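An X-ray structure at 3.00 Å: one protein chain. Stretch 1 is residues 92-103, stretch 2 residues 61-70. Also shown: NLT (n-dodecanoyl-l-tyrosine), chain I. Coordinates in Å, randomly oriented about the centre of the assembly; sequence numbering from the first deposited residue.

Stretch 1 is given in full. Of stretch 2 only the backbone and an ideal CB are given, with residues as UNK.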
# COMPACT_ATOMS: atom_id res chain seq x y z
N LYS A 92 1.88 -8.50 -18.35
CA LYS A 92 0.87 -7.92 -17.48
C LYS A 92 1.41 -6.74 -16.71
O LYS A 92 2.51 -6.79 -16.17
CB LYS A 92 0.32 -8.98 -16.52
CG LYS A 92 -0.58 -10.02 -17.18
CD LYS A 92 -1.76 -9.38 -17.92
CE LYS A 92 -2.59 -10.43 -18.65
NZ LYS A 92 -3.66 -10.97 -17.77
N LYS A 93 0.63 -5.66 -16.67
CA LYS A 93 1.01 -4.49 -15.92
C LYS A 93 0.82 -4.76 -14.44
O LYS A 93 -0.30 -5.00 -13.97
CB LYS A 93 0.19 -3.27 -16.36
CG LYS A 93 0.86 -1.95 -16.02
CD LYS A 93 0.19 -0.80 -16.71
CE LYS A 93 0.79 0.50 -16.21
NZ LYS A 93 1.22 1.39 -17.31
N LEU A 94 1.92 -4.79 -13.71
CA LEU A 94 1.88 -4.99 -12.27
C LEU A 94 2.26 -3.72 -11.53
O LEU A 94 2.95 -2.85 -12.07
CB LEU A 94 2.80 -6.13 -11.83
CG LEU A 94 2.80 -7.41 -12.65
CD1 LEU A 94 3.90 -8.33 -12.15
CD2 LEU A 94 1.45 -8.10 -12.59
N ALA A 95 1.78 -3.60 -10.30
CA ALA A 95 2.14 -2.51 -9.42
C ALA A 95 2.02 -2.97 -8.00
O ALA A 95 1.11 -3.73 -7.66
CB ALA A 95 1.26 -1.31 -9.67
N GLU A 96 2.95 -2.56 -7.16
CA GLU A 96 2.92 -2.96 -5.77
C GLU A 96 2.53 -1.77 -4.91
O GLU A 96 3.11 -0.69 -5.05
CB GLU A 96 4.27 -3.53 -5.33
CG GLU A 96 4.45 -3.57 -3.82
CD GLU A 96 5.48 -4.59 -3.34
OE1 GLU A 96 5.32 -5.09 -2.20
OE2 GLU A 96 6.46 -4.87 -4.07
N VAL A 97 1.52 -1.96 -4.07
CA VAL A 97 1.12 -0.94 -3.11
C VAL A 97 1.98 -1.10 -1.87
O VAL A 97 2.03 -2.18 -1.26
CB VAL A 97 -0.37 -1.03 -2.75
CG1 VAL A 97 -0.78 0.19 -2.00
CG2 VAL A 97 -1.20 -1.17 -3.99
N VAL A 98 2.62 -0.01 -1.47
CA VAL A 98 3.74 -0.09 -0.56
C VAL A 98 3.76 1.12 0.44
O VAL A 98 3.10 2.14 0.20
CB VAL A 98 5.03 -0.19 -1.41
CG1 VAL A 98 5.90 1.05 -1.30
CG2 VAL A 98 5.78 -1.43 -1.09
N GLN A 99 4.48 0.95 1.57
CA GLN A 99 4.68 2.02 2.58
C GLN A 99 3.38 2.63 3.12
O GLN A 99 3.27 3.85 3.28
CB GLN A 99 5.65 3.12 2.08
CG GLN A 99 7.04 2.64 1.70
CD GLN A 99 8.02 2.60 2.88
OE1 GLN A 99 8.19 1.56 3.53
NE2 GLN A 99 8.69 3.72 3.13
N PHE A 100 2.40 1.77 3.38
CA PHE A 100 1.16 2.17 4.00
C PHE A 100 1.38 2.32 5.50
O PHE A 100 1.83 1.37 6.17
CB PHE A 100 0.07 1.14 3.70
CG PHE A 100 -1.20 1.35 4.48
CD1 PHE A 100 -1.80 2.59 4.53
CD2 PHE A 100 -1.79 0.30 5.14
CE1 PHE A 100 -2.96 2.78 5.24
CE2 PHE A 100 -2.96 0.47 5.85
CZ PHE A 100 -3.54 1.71 5.90
N ALA A 101 1.09 3.50 6.02
CA ALA A 101 1.29 3.80 7.43
C ALA A 101 0.36 4.89 7.88
O ALA A 101 0.06 5.80 7.13
CB ALA A 101 2.75 4.21 7.70
N MET A 102 -0.13 4.76 9.12
CA MET A 102 -0.97 5.77 9.76
C MET A 102 -0.38 6.04 11.12
O MET A 102 0.09 5.13 11.78
CB MET A 102 -2.41 5.25 9.94
CG MET A 102 -3.07 4.63 8.71
SD MET A 102 -4.18 5.74 7.91
CE MET A 102 -5.49 5.89 9.11
N ASP A 103 -0.40 7.30 11.54
CA ASP A 103 0.05 7.67 12.88
C ASP A 103 -1.16 7.76 13.81
O ASP A 103 -1.97 8.70 13.71
CB ASP A 103 0.80 9.01 12.84
CG ASP A 103 1.47 9.36 14.18
OD1 ASP A 103 1.46 8.53 15.12
OD2 ASP A 103 2.04 10.45 14.37
N UNK A 61 -1.24 12.61 8.63
CA UNK A 61 -1.29 11.52 9.58
C UNK A 61 -1.18 10.14 8.98
O UNK A 61 -0.92 9.18 9.69
CB UNK A 61 -2.59 11.61 10.38
N UNK A 62 -1.36 10.04 7.67
CA UNK A 62 -1.35 8.75 7.01
C UNK A 62 -0.84 8.84 5.61
O UNK A 62 -1.00 9.86 4.96
CB UNK A 62 -2.75 8.14 7.01
N UNK A 63 -0.23 7.77 5.14
CA UNK A 63 0.36 7.76 3.81
C UNK A 63 0.32 6.38 3.17
O UNK A 63 0.28 5.37 3.87
CB UNK A 63 1.81 8.26 3.88
N UNK A 64 0.29 6.36 1.84
CA UNK A 64 0.37 5.12 1.07
C UNK A 64 1.02 5.42 -0.28
O UNK A 64 0.80 6.48 -0.85
CB UNK A 64 -1.01 4.50 0.88
N UNK A 65 1.87 4.52 -0.74
CA UNK A 65 2.49 4.69 -2.05
C UNK A 65 2.22 3.52 -2.98
O UNK A 65 1.77 2.46 -2.55
CB UNK A 65 4.00 4.88 -1.89
N UNK A 66 2.48 3.72 -4.25
CA UNK A 66 2.34 2.68 -5.25
C UNK A 66 3.53 2.73 -6.22
O UNK A 66 3.90 3.80 -6.69
CB UNK A 66 1.02 2.83 -6.00
N UNK A 67 4.17 1.58 -6.44
CA UNK A 67 5.32 1.50 -7.34
C UNK A 67 4.98 0.70 -8.59
O UNK A 67 4.56 -0.44 -8.50
CB UNK A 67 6.52 0.87 -6.62
N UNK A 68 5.17 1.32 -9.75
CA UNK A 68 4.87 0.66 -11.01
C UNK A 68 6.01 -0.22 -11.48
O UNK A 68 7.18 0.13 -11.34
CB UNK A 68 4.54 1.70 -12.08
N UNK A 69 5.66 -1.39 -12.03
CA UNK A 69 6.65 -2.33 -12.54
C UNK A 69 7.46 -1.71 -13.68
O UNK A 69 6.96 -1.54 -14.79
CB UNK A 69 5.97 -3.61 -13.01
N UNK A 70 8.69 -1.33 -13.38
CA UNK A 70 9.58 -0.75 -14.36
C UNK A 70 10.84 -1.57 -14.45
O UNK A 70 10.84 -2.76 -14.11
CB UNK A 70 9.91 0.70 -14.01
N NLT I . 3.44 -3.55 3.42
C1 NLT I . 2.40 -2.71 3.40
OL NLT I . 2.47 -1.54 3.75
C2 NLT I . 1.08 -3.30 2.93
C3 NLT I . 0.33 -2.38 1.96
C4 NLT I . -1.17 -2.69 1.93
C5 NLT I . -1.92 -1.75 0.97
C6 NLT I . -3.33 -2.24 0.64
C7 NLT I . -3.91 -1.51 -0.57
C8 NLT I . -5.43 -1.64 -0.61
C9 NLT I . -6.06 -0.97 -1.84
C10 NLT I . -7.19 -1.86 -2.36
C11 NLT I . -7.82 -1.38 -3.67
C12 NLT I . -9.11 -2.16 -3.93
CA NLT I . 4.77 -3.22 3.95
CB NLT I . 5.69 -4.44 3.85
CG NLT I . 5.58 -5.32 5.08
CD2 NLT I . 5.88 -4.81 6.34
CE2 NLT I . 5.77 -5.61 7.46
CZ NLT I . 5.39 -6.93 7.32
CE1 NLT I . 5.09 -7.45 6.06
CD1 NLT I . 5.18 -6.64 4.94
OH NLT I . 5.29 -7.70 8.39
C NLT I . 5.44 -2.12 3.18
O NLT I . 5.26 -2.07 1.94
O2 NLT I . 6.15 -1.28 3.80

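The two strands run antiparallel, their axes 152° apart, and the backbone of positions 61 to 69 pairs with stretch 1, so each position is judged by its CB.

At position 61 the CB points sideways, 4.5 Å from Asp-103 O, and Met-102 lies nearby. A long apolar or aromatic side chain would suit. It is Tyr-61: Met-102 CE meets the ring edge, 3.9 Å from Tyr-61 CE1.

Position 62 is the most restrictive. Its ideal CB would lie 2.9 Å from Met-102 SD, a clash with that rotamer, so glycine is favoured. The residue is Gly-62, its CA 3.3 Å from Ala-101 O in a CA-H...O contact.

The CB of position 63 shares a face with Ala-101, whose small side chain leaves room for a beta-branched or other mid-sized residue. Thr-63 occupies it, with CG2 4.4 Å from Ala-101 CB.

Position 64 sits beside the bulge, where Gln-99 (phi/psi 55/42) shifts the register by one. The CB points sideways, 4.2 Å from Phe-100 CD1, with Val-97 and the acyl chain of NLT also in reach; leucine, isoleucine or methionine would fit. Ile-64 places CD1 3.7 Å from both Val-97 CG1 and Phe-100 CD1, and 3.9 Å from NLT C5.

At position 65 the CB is 3.6 Å from Val-98 O, which favours a small residue such as serine or alanine. Ser-65 is found; its N donates to Val-98 O and its O accepts from Val-98 N, both at 2.8 Å.

Position 66 shares a face with Val-97 and Ala-95, an apolar surface open to valine, isoleucine or leucine. Ile-66 reaches along it, CD1 3.8 Å from Ala-95 CB.

Position 67 lies on the face of Glu-96 and Val-98. Its CB is 5.4 Å from Val-98 CG1, a gap a branched aliphatic can span. Ile-67 (chi1 m, chi2 t) closes it, CD1 3.6 Å from Val-98 CG1.

Position 68 pairs with Ala-95, its CB 5.1 Å from Ala-95 CB; many polar or modest apolar residues would serve. Asn-68 brings ND2 to 3.6 Å from Ala-95 CB.

At position 69 the CB points toward stretch 1, tight at 3.3 Å from Leu-94 O, so compact residues are plausible. Asp-69 donates N to Leu-94 O at 3.1 Å.

Position 70 has no neighbour in stretch 1 within 5.5 Å of its ideal CB, so many residues would fit; it is Gly-70.

Stretch 2 61-70: YGTISIINDG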
# COMPACT_ATOMS: atom_id res chain seq x y z
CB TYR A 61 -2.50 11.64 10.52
CG TYR A 61 -3.87 11.34 9.93
CD1 TYR A 61 -4.42 10.06 10.02
CD2 TYR A 61 -4.65 12.35 9.37
CE1 TYR A 61 -5.69 9.79 9.52
CE2 TYR A 61 -5.93 12.10 8.87
CZ TYR A 61 -6.44 10.81 8.96
OH TYR A 61 -7.69 10.54 8.46
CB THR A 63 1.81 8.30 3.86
OG1 THR A 63 2.43 8.09 2.59
CG2 THR A 63 2.67 7.49 4.81
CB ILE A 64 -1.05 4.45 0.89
CG1 ILE A 64 -0.92 2.98 0.51
CG2 ILE A 64 -1.92 5.20 -0.12
CD1 ILE A 64 -2.14 2.14 0.83
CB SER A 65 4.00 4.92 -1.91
OG SER A 65 4.29 5.97 -1.01
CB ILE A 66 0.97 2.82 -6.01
CG1 ILE A 66 0.96 2.00 -7.29
CG2 ILE A 66 0.65 4.28 -6.30
CD1 ILE A 66 -0.40 1.42 -7.62
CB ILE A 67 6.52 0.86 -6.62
CG1 ILE A 67 6.71 1.49 -5.24
CG2 ILE A 67 7.80 0.99 -7.48
CD1 ILE A 67 7.76 0.83 -4.41
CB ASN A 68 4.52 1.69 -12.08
CG ASN A 68 3.05 1.97 -12.13
OD1 ASN A 68 2.61 3.11 -11.96
ND2 ASN A 68 2.25 0.93 -12.35
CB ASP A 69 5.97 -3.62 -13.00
CG ASP A 69 6.93 -4.80 -13.03
OD1 ASP A 69 8.12 -4.64 -12.67
OD2 ASP A 69 6.57 -5.94 -13.41
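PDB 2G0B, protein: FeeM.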